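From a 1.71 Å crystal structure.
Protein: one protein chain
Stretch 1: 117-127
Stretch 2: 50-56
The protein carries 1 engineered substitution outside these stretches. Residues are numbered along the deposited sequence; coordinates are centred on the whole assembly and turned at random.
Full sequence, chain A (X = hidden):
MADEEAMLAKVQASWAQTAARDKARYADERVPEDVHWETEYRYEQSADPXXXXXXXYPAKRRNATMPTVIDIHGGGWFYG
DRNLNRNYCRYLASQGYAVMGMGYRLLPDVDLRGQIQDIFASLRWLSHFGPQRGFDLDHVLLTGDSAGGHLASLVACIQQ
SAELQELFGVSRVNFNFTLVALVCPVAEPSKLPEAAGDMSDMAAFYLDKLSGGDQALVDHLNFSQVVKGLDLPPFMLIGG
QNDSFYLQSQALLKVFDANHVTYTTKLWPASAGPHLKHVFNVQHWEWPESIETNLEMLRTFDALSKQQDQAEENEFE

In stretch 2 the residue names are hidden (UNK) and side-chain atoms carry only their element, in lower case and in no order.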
# COMPACT_ATOMS: atom_id res chain seq x y z
N GLN A 117 20.75 29.25 1.21
CA GLN A 117 20.90 29.24 2.68
C GLN A 117 20.38 27.93 3.25
O GLN A 117 21.03 27.34 4.14
CB GLN A 117 20.21 30.43 3.30
CG GLN A 117 21.00 31.69 3.06
CD GLN A 117 20.33 32.97 3.67
OE1 GLN A 117 19.20 32.94 4.15
NE2 GLN A 117 21.05 34.07 3.66
N ASP A 118 19.24 27.47 2.72
CA ASP A 118 18.70 26.16 3.19
C ASP A 118 19.66 25.04 2.90
O ASP A 118 19.97 24.21 3.77
CB ASP A 118 17.36 25.85 2.53
CG ASP A 118 16.22 26.74 3.04
OD1 ASP A 118 16.40 27.46 4.08
OD2 ASP A 118 15.13 26.72 2.42
N ILE A 119 20.19 25.03 1.69
CA ILE A 119 21.19 23.96 1.35
C ILE A 119 22.42 24.00 2.23
O ILE A 119 22.84 22.97 2.78
CB ILE A 119 21.52 23.94 -0.17
CG1 ILE A 119 20.32 23.67 -1.03
CG2 ILE A 119 22.61 23.00 -0.48
CD1 ILE A 119 20.41 24.01 -2.51
N PHE A 120 22.99 25.21 2.45
CA PHE A 120 24.15 25.30 3.32
C PHE A 120 23.82 24.91 4.77
O PHE A 120 24.63 24.31 5.46
CB PHE A 120 24.76 26.71 3.28
CG PHE A 120 25.85 26.83 2.28
CD1 PHE A 120 25.50 27.13 0.94
CD2 PHE A 120 27.16 26.59 2.62
CE1 PHE A 120 26.48 27.19 -0.02
CE2 PHE A 120 28.17 26.65 1.67
CZ PHE A 120 27.82 26.88 0.36
N ALA A 121 22.59 25.19 5.23
CA ALA A 121 22.21 24.74 6.57
C ALA A 121 22.13 23.23 6.71
O ALA A 121 22.58 22.65 7.72
CB ALA A 121 20.83 25.30 6.95
N SER A 122 21.66 22.55 5.63
CA SER A 122 21.67 21.07 5.61
C SER A 122 23.08 20.55 5.59
O SER A 122 23.39 19.57 6.29
CB SER A 122 20.88 20.49 4.45
OG SER A 122 21.50 20.60 3.19
N LEU A 123 23.99 21.22 4.90
CA LEU A 123 25.42 20.76 4.89
C LEU A 123 26.04 20.97 6.28
O LEU A 123 26.76 20.14 6.77
CB LEU A 123 26.26 21.57 3.87
CG LEU A 123 25.79 21.56 2.41
CD1 LEU A 123 26.68 22.46 1.56
CD2 LEU A 123 25.82 20.24 1.86
N ARG A 124 25.79 22.15 6.90
CA ARG A 124 26.24 22.42 8.22
C ARG A 124 25.71 21.43 9.24
O ARG A 124 26.45 20.93 10.07
CB ARG A 124 25.90 23.85 8.67
CG ARG A 124 26.72 24.29 9.86
CD ARG A 124 26.66 25.86 10.10
NE ARG A 124 26.61 26.57 8.81
CZ ARG A 124 27.65 26.83 8.03
NH1 ARG A 124 28.89 26.59 8.47
NH2 ARG A 124 27.45 27.38 6.83
N TRP A 125 24.42 21.11 9.18
CA TRP A 125 23.88 20.05 10.00
C TRP A 125 24.66 18.76 9.84
O TRP A 125 25.06 18.11 10.81
CB TRP A 125 22.41 19.84 9.64
CG TRP A 125 21.70 18.90 10.59
CD1 TRP A 125 20.98 19.23 11.69
CD2 TRP A 125 21.65 17.49 10.49
NE1 TRP A 125 20.48 18.12 12.30
CE2 TRP A 125 20.82 17.03 11.55
CE3 TRP A 125 22.15 16.56 9.57
CZ2 TRP A 125 20.59 15.68 11.77
CZ3 TRP A 125 21.87 15.23 9.79
CH2 TRP A 125 21.15 14.80 10.89
N LEU A 126 24.88 18.38 8.60
CA LEU A 126 25.61 17.12 8.36
C LEU A 126 27.05 17.20 8.92
O LEU A 126 27.59 16.18 9.40
CB LEU A 126 25.61 16.79 6.85
CG LEU A 126 25.98 15.34 6.50
CD1 LEU A 126 24.92 14.35 6.93
CD2 LEU A 126 26.13 15.24 4.95
N SER A 127 27.68 18.35 8.83
CA SER A 127 29.03 18.46 9.37
C SER A 127 29.03 18.26 10.88
O SER A 127 29.99 17.78 11.40
CB SER A 127 29.65 19.85 9.02
OG SER A 127 29.11 20.87 9.81
N UNK A 50 9.78 21.97 4.59
CA UNK A 50 10.88 21.90 3.60
C UNK A 50 12.23 21.97 4.21
O UNK A 50 13.21 21.61 3.51
c UNK A 50 9.88 21.73 0.50
o UNK A 50 10.80 20.91 0.63
c UNK A 50 9.61 22.79 1.59
c UNK A 50 10.79 22.97 2.51
n UNK A 50 9.03 21.68 -0.44
N UNK A 51 12.41 22.46 5.41
CA UNK A 51 13.76 22.58 6.03
C UNK A 51 14.10 21.28 6.83
O UNK A 51 14.44 21.31 8.03
n UNK A 51 14.61 27.37 6.29
c UNK A 51 13.89 23.86 6.83
o UNK A 51 13.07 26.52 7.71
c UNK A 51 13.75 25.11 5.91
c UNK A 51 13.75 26.42 6.68
N UNK A 52 13.94 20.22 6.11
CA UNK A 52 14.16 18.87 6.62
C UNK A 52 14.99 18.06 5.62
O UNK A 52 15.12 18.42 4.46
o UNK A 52 12.06 18.08 5.70
c UNK A 52 12.82 18.11 6.90
c UNK A 52 12.07 18.77 8.04
N UNK A 53 15.53 16.97 6.09
CA UNK A 53 16.40 16.08 5.23
C UNK A 53 16.15 14.62 5.56
O UNK A 53 15.66 14.29 6.66
c UNK A 53 18.99 15.10 7.05
c UNK A 53 17.89 16.50 5.25
c UNK A 53 19.80 17.32 6.63
c UNK A 53 18.54 16.51 6.61
N UNK A 54 16.58 13.76 4.60
CA UNK A 54 16.59 12.33 4.79
C UNK A 54 18.03 11.86 4.68
O UNK A 54 18.84 12.43 3.90
n UNK A 54 13.72 11.66 2.59
c UNK A 54 14.30 11.83 3.73
c UNK A 54 15.81 11.55 3.70
o UNK A 54 13.71 12.18 4.70
N UNK A 55 18.29 10.77 5.40
CA UNK A 55 19.56 10.02 5.33
C UNK A 55 19.28 8.59 4.90
O UNK A 55 18.36 7.91 5.36
c UNK A 55 21.26 12.33 6.41
c UNK A 55 21.17 11.28 8.65
c UNK A 55 20.29 10.01 6.66
c UNK A 55 20.49 11.40 7.33
N UNK A 56 20.20 8.07 4.06
CA UNK A 56 20.02 6.74 3.48
C UNK A 56 21.36 5.98 3.63
O UNK A 56 22.47 6.55 3.50
c UNK A 56 18.79 9.07 1.44
c UNK A 56 18.60 7.72 1.57
c UNK A 56 17.77 9.92 1.03
c UNK A 56 17.35 7.19 1.22
c UNK A 56 16.55 9.42 0.72
c UNK A 56 16.33 8.03 0.77
c UNK A 56 19.71 6.78 1.98
o UNK A 56 15.55 10.24 0.23

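Position 50 has a side chain of three carbons in a row, the third carrying one oxygen and one nitrogen. That is a glutamine-type amide. Its end leads away from the helix and makes no contact with it. The residue is Gln50. Its backbone O accepts a weak hydrogen bond from the backbone N of position 52, at 3.0 Å.

Position 51 again has three carbons, the last bearing one oxygen and one nitrogen. The CA-to-CB bond points sideways, but the end of the chain comes nearer to the helix. One terminal atom there lies close to the Asp118 carboxylate. The residue is Gln51. Its NE2 donates a hydrogen bond to Asp118 OD1, 2.8 Å long, with an N-H...acceptor angle of 163°. The near-linear angle fits a well-formed bond.

Position 52 opens the strand. Its first side-chain carbon carries one oxygen and one carbon, and it points away from the helix. The branch at that first carbon identifies Thr52.

Position 53 has four carbons, forked at the second, and no polar atom. It points toward the helix and touches Ser122 and Trp125. The fork one carbon beyond CB makes it Leu53. Its CD2 lies 3.8 Å from Trp125 CE3 and 4.0 Å from Ser122 CB.

Position 54 has two carbons, the second with one oxygen and one nitrogen. It does not reach the helix. This shorter amide is Asn54.

Position 55 has four carbons, forked at the second. It points toward the helix and meets Trp125 and Leu126. It is Leu55. Its CD1 sits 4.2 Å from Trp125 CZ3, at the ring edge and near the ring plane. Its CD2 sits 4.2 Å from Leu126 CD1.

Position 56 has one carbon, then a ring of six carbons bearing an oxygen. It is out of reach of the helix. It is Tyr56. Asn54 ND2 gives a weak hydrogen bond to Tyr56 OH, at 3.3 Å.

The contact follows the alternation of the strand. Leu53 and Leu55 point toward the helix, while Thr52 points away. Asp118, Ser122 and Trp125 lie along one side of the helix and point toward the strand. Leu126 starts sideways and brings its end nearer. The axes cross at -47° and approach to 9.6 Å. The polar tie of Gln51 to Asp118 comes just before the strand, and apolar packing takes over along it. The buried surface is modest, 280 Å² in total.

Stretch 2, residues 50-56: QQTLNLY
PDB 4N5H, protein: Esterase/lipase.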